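PDB 5DN7: TOG array regulator of axonemal microtubules protein 1 from Mus musculus, which binds microtubules and promotes their polymerization through its TOG domains, takes part in ciliogenesis and is required for control of cilium length. Local coordinates for residues 122-127 / 256-261. Numbering follows the deposited sequence.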
# COMPACT_ATOMS: atom_id res chain seq x y z
N VAL A 122 2.46 13.60 4.24
CA VAL A 122 1.63 13.24 5.42
C VAL A 122 0.66 12.07 5.09
O VAL A 122 0.46 11.10 5.88
CB VAL A 122 0.84 14.47 5.98
CG1 VAL A 122 1.76 15.38 6.81
CG2 VAL A 122 0.18 15.24 4.87
N ILE A 123 0.11 12.15 3.88
CA ILE A 123 -0.74 11.11 3.36
C ILE A 123 0.01 9.79 3.29
O ILE A 123 -0.43 8.81 3.88
CB ILE A 123 -1.28 11.50 1.97
CG1 ILE A 123 -2.20 12.71 2.11
CG2 ILE A 123 -2.01 10.35 1.32
CD1 ILE A 123 -3.16 12.60 3.26
N LYS A 124 1.14 9.78 2.59
CA LYS A 124 1.98 8.59 2.47
C LYS A 124 2.38 8.00 3.84
O LYS A 124 2.41 6.77 4.00
CB LYS A 124 3.23 8.92 1.66
CG LYS A 124 4.18 7.75 1.53
CD LYS A 124 5.29 8.02 0.52
CE LYS A 124 6.38 6.96 0.66
NZ LYS A 124 7.68 7.32 -0.04
N GLN A 125 2.64 8.85 4.84
CA GLN A 125 2.88 8.37 6.20
C GLN A 125 1.71 7.49 6.66
O GLN A 125 1.89 6.34 7.11
CB GLN A 125 3.05 9.52 7.19
CG GLN A 125 4.45 10.08 7.28
CD GLN A 125 4.52 11.33 8.14
OE1 GLN A 125 3.49 11.83 8.62
NE2 GLN A 125 5.72 11.87 8.32
N GLU A 126 0.51 8.06 6.54
CA GLU A 126 -0.64 7.28 7.01
C GLU A 126 -0.91 6.01 6.19
O GLU A 126 -1.18 4.94 6.77
CB GLU A 126 -1.89 8.16 7.07
CG GLU A 126 -1.72 9.32 8.04
CD GLU A 126 -1.38 8.86 9.45
OE1 GLU A 126 -1.87 7.79 9.87
OE2 GLU A 126 -0.62 9.57 10.16
N TYR A 127 -0.83 6.08 4.86
CA TYR A 127 -1.19 4.85 4.16
C TYR A 127 -0.09 3.78 4.28
O TYR A 127 -0.39 2.59 4.24
CB TYR A 127 -1.59 5.10 2.70
CG TYR A 127 -0.58 5.58 1.69
CD1 TYR A 127 0.53 4.80 1.33
CD2 TYR A 127 -0.79 6.78 1.00
CE1 TYR A 127 1.42 5.24 0.35
CE2 TYR A 127 0.09 7.22 0.03
CZ TYR A 127 1.19 6.45 -0.29
OH TYR A 127 2.05 6.91 -1.26
N GLN A 256 9.97 5.80 8.86
CA GLN A 256 8.60 6.05 8.45
C GLN A 256 8.07 4.99 7.49
O GLN A 256 6.94 5.08 7.02
CB GLN A 256 8.48 7.44 7.81
CG GLN A 256 8.71 8.59 8.77
CD GLN A 256 9.09 9.88 8.06
OE1 GLN A 256 8.33 10.85 8.06
NE2 GLN A 256 10.27 9.89 7.46
N GLY A 257 8.89 3.98 7.19
CA GLY A 257 8.47 2.92 6.29
C GLY A 257 8.59 3.30 4.82
O GLY A 257 8.13 2.57 3.97
N PHE A 258 9.22 4.43 4.52
CA PHE A 258 9.38 4.84 3.12
C PHE A 258 10.55 4.11 2.51
O PHE A 258 11.49 3.75 3.22
CB PHE A 258 9.59 6.35 2.98
CG PHE A 258 8.50 7.18 3.58
CD1 PHE A 258 7.31 6.61 3.98
CD2 PHE A 258 8.66 8.54 3.73
CE1 PHE A 258 6.30 7.37 4.54
CE2 PHE A 258 7.65 9.31 4.30
CZ PHE A 258 6.47 8.71 4.70
N VAL A 259 10.51 3.90 1.20
CA VAL A 259 11.63 3.30 0.49
C VAL A 259 12.60 4.38 0.01
O VAL A 259 12.21 5.33 -0.67
CB VAL A 259 11.16 2.47 -0.72
CG1 VAL A 259 12.35 1.94 -1.52
CG2 VAL A 259 10.25 1.31 -0.28
N GLU A 260 13.87 4.22 0.35
CA GLU A 260 14.93 5.01 -0.24
C GLU A 260 15.66 4.15 -1.26
O GLU A 260 16.04 3.03 -0.95
CB GLU A 260 15.91 5.51 0.82
CG GLU A 260 15.30 6.46 1.82
CD GLU A 260 16.30 6.86 2.90
OE1 GLU A 260 17.26 6.09 3.16
OE2 GLU A 260 16.14 7.97 3.48
N TYR A 261 15.88 4.68 -2.45
CA TYR A 261 16.47 3.91 -3.53
C TYR A 261 17.98 3.87 -3.41
O TYR A 261 18.60 4.79 -2.88
CB TYR A 261 16.08 4.48 -4.91
CG TYR A 261 14.63 4.27 -5.30
CD1 TYR A 261 13.66 3.95 -4.36
CD2 TYR A 261 14.25 4.37 -6.63
CE1 TYR A 261 12.34 3.76 -4.74
CE2 TYR A 261 12.94 4.20 -7.01
CZ TYR A 261 11.99 3.89 -6.06
OH TYR A 261 10.69 3.71 -6.47
O HOH W 1 8.26 4.79 -0.55
O HOH W 2 4.70 5.42 8.19
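K124 lies over one face of the F258 ring and Q125 sits at its edge. Here helix 121-138 of the HEAT-repeat solenoid in TOG 2 meets a turn in the C-terminal part of the chain. That turn leads into strand 259-260, which pairs antiparallel with 252-253. The K124 chain is fully extended, with CG anti to the backbone N (chi1 178°), and runs across the ring. K124 CE lies 3.8 Å from the F258 ring centroid, a CH-pi contact. K124 NZ lies further along, toward CB of F258, and makes an off-centre cation-pi contact 4.2 Å from the same centroid. K124 NZ also donates to a water at 2.6 Å. That water accepts a second bond from the backbone N of V259 and so ties the lysine to the strand. The other face of the F258 ring is covered by CB of Q256, so the ring is held between lysine and glutamine. Q125 approaches from the edge, its CG 3.6 Å from CZ of F258. With F258 cut back to an alanine, the K124 ammonium would probably lose its aromatic partner, Q125 CG the ring edge it rests on, and a gap would open between K124 and Q256. A second water joins the two backbones, donating to O of Q125 and to O of Q256. Q256 is exposed and poorly ordered, yet its side chain meets Q125 directly. The two amides are turned 57° apart. NE2 of Q125 donates to OE1 of Q256 at 2.8 Å, in the plane of the Q256 carbonyl, with a bent N-H...O angle of 150°.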